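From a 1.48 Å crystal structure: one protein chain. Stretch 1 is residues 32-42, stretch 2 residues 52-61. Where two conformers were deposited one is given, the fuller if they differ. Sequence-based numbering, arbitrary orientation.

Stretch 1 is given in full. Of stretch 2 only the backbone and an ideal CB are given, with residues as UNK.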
# COMPACT_ATOMS: atom_id res chain seq x y z
N VAL A 32 -9.43 5.27 -0.99
CA VAL A 32 -10.18 6.24 -0.18
C VAL A 32 -11.64 6.27 -0.62
O VAL A 32 -11.96 6.02 -1.78
CB VAL A 32 -9.61 7.68 -0.26
CG1 VAL A 32 -8.22 7.74 0.37
CG2 VAL A 32 -9.56 8.24 -1.67
N TYR A 33 -12.49 6.56 0.36
CA TYR A 33 -13.91 6.82 0.12
C TYR A 33 -14.13 8.32 0.21
O TYR A 33 -13.79 8.94 1.21
CB TYR A 33 -14.78 6.12 1.15
CG TYR A 33 -16.26 6.11 0.80
CD1 TYR A 33 -16.75 5.24 -0.16
CD2 TYR A 33 -17.16 6.96 1.44
CE1 TYR A 33 -18.10 5.20 -0.47
CE2 TYR A 33 -18.50 6.95 1.11
CZ TYR A 33 -18.98 6.07 0.18
OH TYR A 33 -20.34 6.02 -0.11
N HIS A 34 -14.64 8.90 -0.87
CA HIS A 34 -14.78 10.36 -0.96
C HIS A 34 -15.99 10.69 -1.79
O HIS A 34 -16.17 10.15 -2.91
CB HIS A 34 -13.52 10.98 -1.58
CG HIS A 34 -13.65 12.43 -1.92
ND1 HIS A 34 -13.59 13.41 -0.96
CD2 HIS A 34 -13.85 13.06 -3.09
CE1 HIS A 34 -13.72 14.59 -1.53
NE2 HIS A 34 -13.89 14.41 -2.83
N ASP A 35 -16.82 11.57 -1.24
CA ASP A 35 -18.06 11.98 -1.88
C ASP A 35 -18.85 10.83 -2.49
O ASP A 35 -19.21 10.83 -3.65
CB ASP A 35 -17.75 13.07 -2.89
CG ASP A 35 -17.47 14.39 -2.21
OD1 ASP A 35 -17.67 14.48 -0.97
OD2 ASP A 35 -17.06 15.34 -2.91
N GLY A 36 -19.12 9.83 -1.66
CA GLY A 36 -20.01 8.75 -1.99
C GLY A 36 -19.49 7.66 -2.90
O GLY A 36 -20.27 6.83 -3.37
N ARG A 37 -18.19 7.66 -3.16
CA ARG A 37 -17.58 6.68 -4.02
C ARG A 37 -16.26 6.20 -3.47
O ARG A 37 -15.53 6.95 -2.79
CB ARG A 37 -17.29 7.26 -5.43
CG ARG A 37 -18.48 7.81 -6.19
CD ARG A 37 -18.02 8.36 -7.53
NE ARG A 37 -17.66 7.31 -8.49
CZ ARG A 37 -18.54 6.54 -9.14
NH1 ARG A 37 -19.84 6.68 -8.94
NH2 ARG A 37 -18.11 5.63 -10.00
N TRP A 38 -15.94 4.96 -3.80
CA TRP A 38 -14.60 4.42 -3.61
C TRP A 38 -13.71 4.88 -4.75
O TRP A 38 -14.12 4.88 -5.91
CB TRP A 38 -14.66 2.89 -3.60
CG TRP A 38 -15.42 2.41 -2.39
CD1 TRP A 38 -16.70 1.97 -2.34
CD2 TRP A 38 -14.93 2.38 -1.05
NE1 TRP A 38 -17.04 1.64 -1.03
CE2 TRP A 38 -15.97 1.90 -0.22
CE3 TRP A 38 -13.71 2.76 -0.46
CZ2 TRP A 38 -15.82 1.78 1.16
CZ3 TRP A 38 -13.57 2.61 0.92
CH2 TRP A 38 -14.62 2.13 1.71
N HIS A 39 -12.48 5.23 -4.39
CA HIS A 39 -11.47 5.64 -5.35
C HIS A 39 -10.28 4.72 -5.11
O HIS A 39 -9.62 4.81 -4.07
CB HIS A 39 -11.06 7.10 -5.14
CG HIS A 39 -12.22 8.03 -5.19
ND1 HIS A 39 -12.63 8.67 -6.34
CD2 HIS A 39 -13.12 8.36 -4.24
CE1 HIS A 39 -13.71 9.39 -6.08
NE2 HIS A 39 -14.04 9.20 -4.82
N VAL A 40 -10.03 3.84 -6.06
CA VAL A 40 -8.95 2.88 -5.93
C VAL A 40 -7.88 3.21 -6.99
O VAL A 40 -8.20 3.41 -8.17
CB VAL A 40 -9.46 1.44 -6.12
CG1 VAL A 40 -8.31 0.42 -6.23
CG2 VAL A 40 -10.45 1.05 -5.02
N PHE A 41 -6.64 3.26 -6.55
CA PHE A 41 -5.49 3.33 -7.46
C PHE A 41 -4.71 2.06 -7.33
O PHE A 41 -4.55 1.55 -6.23
CB PHE A 41 -4.59 4.53 -7.08
CG PHE A 41 -5.28 5.85 -7.21
CD1 PHE A 41 -6.20 6.28 -6.27
CD2 PHE A 41 -5.04 6.64 -8.33
CE1 PHE A 41 -6.88 7.48 -6.45
CE2 PHE A 41 -5.67 7.85 -8.47
CZ PHE A 41 -6.57 8.28 -7.52
N ALA A 42 -4.26 1.50 -8.46
CA ALA A 42 -3.57 0.22 -8.43
C ALA A 42 -2.49 0.19 -9.49
O ALA A 42 -2.56 0.96 -10.46
CB ALA A 42 -4.58 -0.91 -8.66
N UNK A 52 -0.14 2.60 -13.84
CA UNK A 52 -1.13 2.83 -12.79
C UNK A 52 -2.50 3.01 -13.40
O UNK A 52 -2.65 3.58 -14.48
CB UNK A 52 -0.76 4.05 -11.95
N UNK A 53 -3.50 2.56 -12.65
CA UNK A 53 -4.90 2.69 -13.06
C UNK A 53 -5.74 3.25 -11.89
O UNK A 53 -5.46 2.97 -10.71
CB UNK A 53 -5.45 1.34 -13.52
N UNK A 54 -6.76 4.03 -12.25
CA UNK A 54 -7.73 4.59 -11.35
C UNK A 54 -9.07 3.91 -11.61
O UNK A 54 -9.48 3.72 -12.78
CB UNK A 54 -7.83 6.11 -11.52
N UNK A 55 -9.71 3.48 -10.52
CA UNK A 55 -10.95 2.73 -10.56
C UNK A 55 -11.90 3.35 -9.54
O UNK A 55 -11.50 3.58 -8.42
CB UNK A 55 -10.71 1.24 -10.28
N UNK A 56 -13.15 3.64 -9.91
CA UNK A 56 -14.07 4.22 -8.95
C UNK A 56 -15.44 3.56 -9.08
O UNK A 56 -15.86 3.16 -10.16
CB UNK A 56 -14.18 5.73 -9.15
N UNK A 57 -16.11 3.43 -7.95
CA UNK A 57 -17.38 2.72 -7.86
C UNK A 57 -18.09 3.11 -6.57
O UNK A 57 -17.46 3.49 -5.58
CB UNK A 57 -17.17 1.21 -7.92
N UNK A 58 -19.41 3.01 -6.58
CA UNK A 58 -20.18 3.41 -5.41
C UNK A 58 -20.24 2.33 -4.35
O UNK A 58 -20.25 2.65 -3.16
CB UNK A 58 -21.60 3.80 -5.83
N UNK A 59 -20.25 1.06 -4.77
CA UNK A 59 -20.60 -0.10 -3.93
C UNK A 59 -19.64 -1.23 -4.26
O UNK A 59 -19.28 -1.41 -5.43
CB UNK A 59 -22.05 -0.54 -4.15
N UNK A 60 -19.21 -2.01 -3.25
CA UNK A 60 -18.23 -3.07 -3.47
C UNK A 60 -18.74 -4.16 -4.44
O UNK A 60 -17.95 -4.80 -5.13
CB UNK A 60 -17.86 -3.70 -2.13
N UNK A 61 -20.06 -4.34 -4.49
CA UNK A 61 -20.69 -5.23 -5.48
C UNK A 61 -20.50 -4.79 -6.93
O UNK A 61 -20.72 -5.56 -7.85
CB UNK A 61 -22.19 -5.33 -5.19

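Residues 52-57 run antiparallel to strand 37-42, their axes approaching to 4.7 Å, so side chains of the second strand alternate between the face carrying Trp38, Val40 and Ala42 and the face carrying His39 and Phe41.

At position 52 the backbone is extended and CA-to-CB points sideways, with the ideal CB of position 52 at 3.9 Å from Ala42 O. Little of stretch 1 constrains the choice, and many strand-forming residues would suit. It is Leu52, whose CA makes a CA-H...O contact with Ala42 O (3.3 Å).

Position 53 pairs with Ala42, whose methyl leaves room on that face; a beta-branched or other aliphatic residue would fit. Val53 is found, with chi1 in the p well and CG1 4.1 Å from Ala42 CB. Its backbone makes both bonds of the pair, Ala42 N to Val53 O and Val53 N to Ala42 O, each 2.9 Å.

Position 54 lies beside Phe41, the ideal CB being 4.1 Å from Phe41 CE2. Further along this face stands the imidazole of His39, whose NE2 donates to His34 O (3.0 Å), leaving ND1 free to meet a polar group. A large apolar residue would cover the phenyl ring, but a long one with a polar tip would also reach the histidine. Tyr54 does both: its CD1 sits over a face of the Phe41 ring, 3.5 Å from Phe41 CZ, while Tyr54 OH hydrogen-bonds His39 ND1 at 2.7 Å.

Position 55 is opposite Val40, and valine, isoleucine or leucine would extend the apolar surface there. Ile55 places its CB 4.3 Å from Val40 CB. Val40 N to Ile55 O and Ile55 N to Val40 O, both 2.8 Å, hold the pair.

At position 56 the ideal CB is 3.4 Å from Trp38 O, 3.9 Å from Arg37 NE and 4.3 Å from His39 ND1. A donor and an acceptor lie within reach of a short side chain, so serine or threonine would suit; an acidic group could also answer the arginine. Ser56 uses one hydroxyl for both: OG accepts from Arg37 NE (2.8 Å) and donates to Trp38 O (2.9 Å). It also lies over a face of the His39 ring.

Position 57 shares its face with Trp38 and Val40, inviting a large apolar or aromatic residue. Phe57 adopts chi1 p, bringing its ring face under Trp38 CB, 3.7 Å from the ring centroid in a CH-pi contact, and CE1 to 3.8 Å from Val40 CG2.

Position 58 has left the strand, with CB sideways near Gly36 O and Arg37 NH1; small or polar residues would do. Thr58 sets CG2 3.4 Å from Arg37 NH1, and a water links Thr58 O to Tyr33 OH.

At 59 CA-to-CB points away, so polar or charged residues of many kinds would suit; Asp59 OD1 accepts from the backbone N of position 61 (2.4 Å, very short).

At 60 CA-to-CB points sideways, and a long or broad side chain, aromatic or aliphatic, could reach the Trp38 indole. Trp60 does so, its NE1 3.4 Å from Trp38 CZ2, the two indoles meeting obliquely.

At 61 stretch 1 sets no limit and almost any residue would do; it is Ala61.

Stretch 2 (52-61) LVYISFTDWA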
# COMPACT_ATOMS: atom_id res chain seq x y z
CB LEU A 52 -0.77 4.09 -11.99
CG LEU A 52 0.55 4.08 -11.22
CD1 LEU A 52 0.86 5.44 -10.59
CD2 LEU A 52 0.57 3.02 -10.12
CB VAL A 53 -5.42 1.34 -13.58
CG1 VAL A 53 -5.45 0.29 -12.49
CG2 VAL A 53 -6.76 1.50 -14.28
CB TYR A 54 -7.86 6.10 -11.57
CG TYR A 54 -9.03 6.75 -10.90
CD1 TYR A 54 -9.05 6.94 -9.52
CD2 TYR A 54 -10.12 7.25 -11.63
CE1 TYR A 54 -10.11 7.55 -8.88
CE2 TYR A 54 -11.19 7.85 -10.99
CZ TYR A 54 -11.19 8.02 -9.62
OH TYR A 54 -12.25 8.63 -8.99
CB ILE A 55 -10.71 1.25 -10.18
CG1 ILE A 55 -9.50 0.67 -10.95
CG2 ILE A 55 -11.98 0.43 -10.42
CD1 ILE A 55 -9.06 -0.71 -10.47
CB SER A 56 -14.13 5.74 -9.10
OG SER A 56 -15.01 6.38 -8.18
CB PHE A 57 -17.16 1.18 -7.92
CG PHE A 57 -16.06 0.68 -7.04
CD1 PHE A 57 -14.76 0.64 -7.49
CD2 PHE A 57 -16.33 0.26 -5.74
CE1 PHE A 57 -13.74 0.21 -6.67
CE2 PHE A 57 -15.32 -0.18 -4.92
CZ PHE A 57 -14.02 -0.21 -5.39
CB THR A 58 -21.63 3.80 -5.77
OG1 THR A 58 -22.22 2.71 -6.45
CG2 THR A 58 -21.68 5.02 -6.66
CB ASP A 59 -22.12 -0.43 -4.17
CG ASP A 59 -22.46 -1.93 -4.34
OD1 ASP A 59 -21.79 -2.83 -3.80
OD2 ASP A 59 -23.50 -2.23 -4.96
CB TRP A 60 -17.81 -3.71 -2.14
CG TRP A 60 -16.98 -2.84 -1.25
CD1 TRP A 60 -17.34 -2.25 -0.07
CD2 TRP A 60 -15.61 -2.48 -1.47
NE1 TRP A 60 -16.29 -1.56 0.46
CE2 TRP A 60 -15.21 -1.68 -0.38
CE3 TRP A 60 -14.67 -2.78 -2.46
CZ2 TRP A 60 -13.92 -1.14 -0.28
CZ3 TRP A 60 -13.41 -2.24 -2.36
CH2 TRP A 60 -13.05 -1.45 -1.28
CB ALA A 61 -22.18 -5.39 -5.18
O HOH W 1 -21.11 3.53 -0.93
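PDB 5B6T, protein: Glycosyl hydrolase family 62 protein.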